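Local atomic coordinates of hypoxanthine-guanine phosphoribosyltransferase (Thermus thermophilus, PDB entry 3ACD), a protein that probably salvages purines, transferring the phosphoribosyl group of 5-phospho-alpha-D-ribose 1-diphosphate to hypoxanthine or guanine to give IMP or GMP, with magnesium as cofactor. Residues D153-Q165 with N169-E179. Residues are numbered along the deposited sequence; the frame is centred on the assembly and turned at random.
Sequences DAYVYGYGLDRAQ and NLPFITSIRPE. With IMP (inosinic acid), chain B.
Tyr157 and Thr174 form the hydrogen-bonded pair of a short antiparallel two-stranded sheet, part of the purine-binding hood that sits over the parallel sheet of a type I phosphoribosyltransferase. The bond from Thr174 N to Tyr157 O is 3.0 Å long and nearly straight (174°), and Tyr157 N donates back to Thr174 O at 2.9 Å. Packing is tightest round the Tyr157 ring. CG2 of Thr174 lies over one face, 3.5 Å from the centroid in a CH-pi contact, and Arg163 NE lies near the rim of the opposite face, 3.7 Å above the ring plane; a salt bridge from Arg163 NE to Asp167 helps to hold that cation in place. Tyr157 turns its ring into the space between them by setting CG between its backbone N and carbonyl carbon (chi1 61°). Leu170 CD2 approaches CE1 obliquely, and Ile176 CG2 meets CE2 at 3.5 Å. Gly158 takes backbone angles that call for glycine, and a CB there would also collide with Phe172 O. It opens the type I' turn that ends at Leu161, within which Tyr159 N donates to Leu170 O at 2.7 Å.

Toward Ile176 the pairing slackens: its N makes only a weak bond to Tyr155 O, and a water bridges Tyr155 N to Ile176 O. Here the 153-165 segment turns to the nucleotide. Tyr155 lays one ring face against the IMP base, N1 standing 3.4 Å above the ring plane, while its OH donates to Asp162 O. A leucine at Tyr155 would probably deprive the hypoxanthine of the flat aromatic face against N1 and leave Asp162 O without this donor. The base edge is read by the backbone of Val156, whose N donates to IMP O6 and whose O accepts from IMP N1 at 2.6 Å.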
loop_
_atom_site.group_PDB
_atom_site.type_symbol
_atom_site.label_atom_id
_atom_site.label_comp_id
_atom_site.label_asym_id
_atom_site.label_seq_id
_atom_site.Cartn_x
_atom_site.Cartn_y
_atom_site.Cartn_z
ATOM N N ASP A 153 -18.151 11.534 -14.877
ATOM C CA ASP A 153 -17.666 10.401 -15.650
ATOM C C ASP A 153 -16.397 10.754 -16.424
ATOM O O ASP A 153 -16.430 11.540 -17.370
ATOM C CB ASP A 153 -18.765 9.936 -16.609
ATOM C CG ASP A 153 -18.336 8.772 -17.479
ATOM O OD1 ASP A 153 -17.370 8.070 -17.118
ATOM O OD2 ASP A 153 -18.984 8.551 -18.523
ATOM N N ALA A 154 -15.278 10.170 -16.005
ATOM C CA ALA A 154 -13.990 10.399 -16.649
ATOM C C ALA A 154 -13.007 9.324 -16.198
ATOM O O ALA A 154 -13.161 8.760 -15.113
ATOM C CB ALA A 154 -13.454 11.781 -16.278
ATOM N N TYR A 155 -12.012 9.020 -17.028
ATOM C CA TYR A 155 -11.024 8.023 -16.635
ATOM C C TYR A 155 -9.947 8.748 -15.847
ATOM O O TYR A 155 -9.223 9.585 -16.393
ATOM C CB TYR A 155 -10.372 7.342 -17.837
ATOM C CG TYR A 155 -9.491 6.187 -17.402
ATOM C CD1 TYR A 155 -10.046 4.946 -17.101
ATOM C CD2 TYR A 155 -8.122 6.364 -17.195
ATOM C CE1 TYR A 155 -9.270 3.910 -16.596
ATOM C CE2 TYR A 155 -7.331 5.330 -16.687
ATOM C CZ TYR A 155 -7.916 4.107 -16.388
ATOM O OH TYR A 155 -7.165 3.087 -15.847
ATOM N N VAL A 156 -9.845 8.425 -14.564
ATOM C CA VAL A 156 -8.864 9.056 -13.698
ATOM C C VAL A 156 -7.681 8.135 -13.415
ATOM O O VAL A 156 -7.753 6.922 -13.613
ATOM C CB VAL A 156 -9.500 9.473 -12.350
ATOM C CG1 VAL A 156 -10.632 10.468 -12.591
ATOM C CG2 VAL A 156 -10.028 8.243 -11.615
ATOM N N TYR A 157 -6.583 8.721 -12.956
ATOM C CA TYR A 157 -5.403 7.942 -12.621
ATOM C C TYR A 157 -4.528 8.728 -11.656
ATOM O O TYR A 157 -4.757 9.918 -11.427
ATOM C CB TYR A 157 -4.636 7.543 -13.893
ATOM C CG TYR A 157 -4.128 8.692 -14.734
ATOM C CD1 TYR A 157 -2.832 9.180 -14.573
ATOM C CD2 TYR A 157 -4.942 9.284 -15.702
ATOM C CE1 TYR A 157 -2.356 10.230 -15.362
ATOM C CE2 TYR A 157 -4.477 10.335 -16.491
ATOM C CZ TYR A 157 -3.183 10.802 -16.316
ATOM O OH TYR A 157 -2.725 11.845 -17.091
ATOM N N GLY A 158 -3.546 8.046 -11.076
ATOM C CA GLY A 158 -2.669 8.669 -10.104
ATOM C C GLY A 158 -3.084 8.219 -8.713
ATOM O O GLY A 158 -4.144 7.613 -8.550
ATOM N N TYR A 159 -2.251 8.496 -7.714
ATOM C CA TYR A 159 -2.550 8.131 -6.330
ATOM C C TYR A 159 -2.974 6.657 -6.230
ATOM O O TYR A 159 -3.976 6.328 -5.590
ATOM C CB TYR A 159 -3.666 9.044 -5.788
ATOM C CG TYR A 159 -3.831 9.031 -4.279
ATOM C CD1 TYR A 159 -2.949 9.734 -3.447
ATOM C CD2 TYR A 159 -4.863 8.311 -3.680
ATOM C CE1 TYR A 159 -3.102 9.716 -2.053
ATOM C CE2 TYR A 159 -5.021 8.283 -2.298
ATOM C CZ TYR A 159 -4.140 8.984 -1.489
ATOM O OH TYR A 159 -4.301 8.931 -0.120
ATOM N N GLY A 160 -2.211 5.778 -6.875
ATOM C CA GLY A 160 -2.517 4.356 -6.831
ATOM C C GLY A 160 -3.249 3.815 -8.047
ATOM O O GLY A 160 -3.082 2.648 -8.414
ATOM N N LEU A 161 -4.063 4.658 -8.677
ATOM C CA LEU A 161 -4.824 4.248 -9.851
ATOM C C LEU A 161 -3.940 4.334 -11.087
ATOM O O LEU A 161 -3.196 5.297 -11.268
ATOM C CB LEU A 161 -6.071 5.125 -10.013
ATOM C CG LEU A 161 -7.181 4.926 -8.967
ATOM C CD1 LEU A 161 -6.684 5.333 -7.591
ATOM C CD2 LEU A 161 -8.402 5.760 -9.347
ATOM N N ASP A 162 -4.036 3.325 -11.944
ATOM C CA ASP A 162 -3.204 3.264 -13.135
ATOM C C ASP A 162 -3.837 3.670 -14.452
ATOM O O ASP A 162 -5.056 3.793 -14.589
ATOM C CB ASP A 162 -2.672 1.843 -13.312
ATOM C CG ASP A 162 -3.752 0.881 -13.778
ATOM O OD1 ASP A 162 -4.759 0.729 -13.059
ATOM O OD2 ASP A 162 -3.601 0.287 -14.865
ATOM N N ARG A 163 -2.952 3.864 -15.420
ATOM C CA ARG A 163 -3.295 4.180 -16.793
ATOM C C ARG A 163 -2.388 3.192 -17.523
ATOM O O ARG A 163 -1.211 3.465 -17.751
ATOM C CB ARG A 163 -2.921 5.626 -17.132
ATOM C CG ARG A 163 -3.240 6.014 -18.562
ATOM C CD ARG A 163 -3.151 7.516 -18.787
ATOM N NE ARG A 163 -1.846 8.064 -18.429
ATOM C CZ ARG A 163 -1.378 9.225 -18.879
ATOM N NH1 ARG A 163 -2.111 9.958 -19.710
ATOM N NH2 ARG A 163 -0.185 9.657 -18.501
ATOM N N ALA A 164 -2.933 2.022 -17.845
ATOM C CA ALA A 164 -2.164 0.972 -18.511
ATOM C C ALA A 164 -0.953 0.588 -17.654
ATOM O O ALA A 164 0.165 0.462 -18.155
ATOM C CB ALA A 164 -1.710 1.440 -19.893
ATOM N N GLN A 165 -1.198 0.416 -16.355
ATOM C CA GLN A 165 -0.176 0.034 -15.378
ATOM C C GLN A 165 0.771 1.152 -14.938
ATOM O O GLN A 165 1.481 1.010 -13.942
ATOM C CB GLN A 165 0.638 -1.155 -15.899
ATOM C CG GLN A 165 -0.168 -2.444 -16.045
ATOM C CD GLN A 165 -0.857 -2.860 -14.751
ATOM O OE1 GLN A 165 -0.351 -2.613 -13.653
ATOM N NE2 GLN A 165 -2.007 -3.508 -14.877
ATOM N N ASN A 169 2.076 6.190 -9.384
ATOM C CA ASN A 169 2.931 6.970 -8.495
ATOM C C ASN A 169 2.682 8.477 -8.416
ATOM O O ASN A 169 3.321 9.163 -7.623
ATOM C CB ASN A 169 4.409 6.692 -8.824
ATOM C CG ASN A 169 4.769 7.017 -10.266
ATOM O OD1 ASN A 169 4.011 6.730 -11.193
ATOM N ND2 ASN A 169 5.947 7.595 -10.461
ATOM N N LEU A 170 1.762 8.997 -9.222
ATOM C CA LEU A 170 1.450 10.425 -9.160
ATOM C C LEU A 170 0.837 10.688 -7.783
ATOM O O LEU A 170 -0.051 9.958 -7.342
ATOM C CB LEU A 170 0.456 10.813 -10.266
ATOM C CG LEU A 170 1.018 11.246 -11.627
ATOM C CD1 LEU A 170 2.085 10.281 -12.109
ATOM C CD2 LEU A 170 -0.127 11.341 -12.633
ATOM N N PRO A 171 1.313 11.726 -7.079
ATOM C CA PRO A 171 0.775 12.033 -5.748
ATOM C C PRO A 171 -0.619 12.656 -5.757
ATOM O O PRO A 171 -1.230 12.855 -4.703
ATOM C CB PRO A 171 1.834 12.963 -5.159
ATOM C CG PRO A 171 2.339 13.692 -6.365
ATOM C CD PRO A 171 2.461 12.594 -7.399
ATOM N N PHE A 172 -1.123 12.949 -6.949
ATOM C CA PHE A 172 -2.440 13.555 -7.093
ATOM C C PHE A 172 -3.323 12.750 -8.038
ATOM O O PHE A 172 -2.863 11.818 -8.699
ATOM C CB PHE A 172 -2.289 14.988 -7.619
ATOM C CG PHE A 172 -1.418 15.092 -8.843
ATOM C CD1 PHE A 172 -1.879 14.660 -10.086
ATOM C CD2 PHE A 172 -0.119 15.582 -8.746
ATOM C CE1 PHE A 172 -1.056 14.712 -11.213
ATOM C CE2 PHE A 172 0.714 15.638 -9.866
ATOM C CZ PHE A 172 0.244 15.201 -11.102
ATOM N N ILE A 173 -4.600 13.109 -8.083
ATOM C CA ILE A 173 -5.543 12.448 -8.969
ATOM C C ILE A 173 -5.714 13.348 -10.185
ATOM O O ILE A 173 -5.936 14.552 -10.047
ATOM C CB ILE A 173 -6.931 12.246 -8.291
ATOM C CG1 ILE A 173 -6.891 11.029 -7.363
ATOM C CG2 ILE A 173 -8.019 12.074 -9.350
ATOM C CD1 ILE A 173 -6.705 9.705 -8.086
ATOM N N THR A 174 -5.588 12.767 -11.373
ATOM C CA THR A 174 -5.758 13.522 -12.606
ATOM C C THR A 174 -6.571 12.675 -13.581
ATOM O O THR A 174 -7.064 11.606 -13.216
ATOM C CB THR A 174 -4.391 13.922 -13.219
ATOM O OG1 THR A 174 -4.603 14.732 -14.384
ATOM C CG2 THR A 174 -3.586 12.702 -13.593
ATOM N N SER A 175 -6.720 13.141 -14.814
ATOM C CA SER A 175 -7.509 12.404 -15.791
ATOM C C SER A 175 -7.159 12.784 -17.219
ATOM O O SER A 175 -6.415 13.733 -17.458
ATOM C CB SER A 175 -8.998 12.681 -15.560
ATOM O OG SER A 175 -9.268 14.075 -15.668
ATOM N N ILE A 176 -7.712 12.029 -18.163
ATOM C CA ILE A 176 -7.497 12.282 -19.583
ATOM C C ILE A 176 -8.839 12.675 -20.181
ATOM O O ILE A 176 -9.875 12.569 -19.524
ATOM C CB ILE A 176 -6.995 11.023 -20.323
ATOM C CG1 ILE A 176 -8.005 9.886 -20.146
ATOM C CG2 ILE A 176 -5.623 10.623 -19.805
ATOM C CD1 ILE A 176 -7.649 8.613 -20.891
ATOM N N ARG A 177 -8.820 13.133 -21.426
ATOM C CA ARG A 177 -10.052 13.517 -22.098
ATOM C C ARG A 177 -10.656 12.280 -22.747
ATOM O O ARG A 177 -9.934 11.390 -23.198
ATOM C CB ARG A 177 -9.769 14.581 -23.160
ATOM C CG ARG A 177 -9.247 15.885 -22.589
ATOM C CD ARG A 177 -9.009 16.911 -23.684
ATOM N NE ARG A 177 -8.527 18.177 -23.139
ATOM C CZ ARG A 177 -8.234 19.243 -23.877
ATOM N NH1 ARG A 177 -8.374 19.197 -25.194
ATOM N NH2 ARG A 177 -7.796 20.353 -23.297
ATOM N N PRO A 178 -11.993 12.205 -22.797
ATOM C CA PRO A 178 -12.663 11.052 -23.404
ATOM C C PRO A 178 -12.243 10.869 -24.860
ATOM O O PRO A 178 -12.393 9.789 -25.431
ATOM C CB PRO A 178 -14.141 11.401 -23.260
ATOM C CG PRO A 178 -14.138 12.900 -23.336
ATOM C CD PRO A 178 -12.966 13.255 -22.452
ATOM N N GLU A 179 -11.705 11.935 -25.445
ATOM C CA GLU A 179 -11.259 11.923 -26.831
ATOM C C GLU A 179 -10.207 10.842 -27.058
ATOM O O GLU A 179 -9.206 10.777 -26.345
ATOM C CB GLU A 179 -10.681 13.292 -27.202
ATOM C CG GLU A 179 -11.478 14.469 -26.655
ATOM C CD GLU A 179 -12.928 14.469 -27.107
ATOM O OE1 GLU A 179 -13.697 15.330 -26.629
ATOM O OE2 GLU A 179 -13.299 13.617 -27.941
HETATM P P IMP B . -16.401 -1.190 -11.308
HETATM O O1P IMP B . -16.987 -0.811 -12.612
HETATM O O2P IMP B . -16.652 -2.752 -11.048
HETATM O O3P IMP B . -17.090 -0.320 -10.140
HETATM O "O5'" IMP B . -14.813 -0.871 -11.356
HETATM C "C5'" IMP B . -13.919 -1.704 -10.622
HETATM C "C4'" IMP B . -12.464 -1.286 -10.841
HETATM O "O4'" IMP B . -12.302 -0.613 -12.127
HETATM C "C3'" IMP B . -12.049 -0.202 -9.819
HETATM O "O3'" IMP B . -11.703 -0.770 -8.555
HETATM C "C2'" IMP B . -10.826 0.403 -10.527
HETATM O "O2'" IMP B . -9.643 -0.359 -10.264
HETATM C "C1'" IMP B . -11.208 0.322 -12.015
HETATM N N9 IMP B . -11.603 1.669 -12.492
HETATM C C8 IMP B . -12.875 2.131 -12.739
HETATM N N7 IMP B . -12.831 3.374 -13.143
HETATM C C5 IMP B . -11.545 3.783 -13.172
HETATM C C6 IMP B . -10.878 5.002 -13.519
HETATM O O6 IMP B . -11.511 5.980 -13.881
HETATM N N1 IMP B . -9.508 5.047 -13.424
HETATM C C2 IMP B . -8.786 3.948 -13.013
HETATM N N3 IMP B . -9.386 2.821 -12.695
HETATM C C4 IMP B . -10.741 2.692 -12.755
HETATM O O HOH W 1 -11.995 10.788 -19.541
#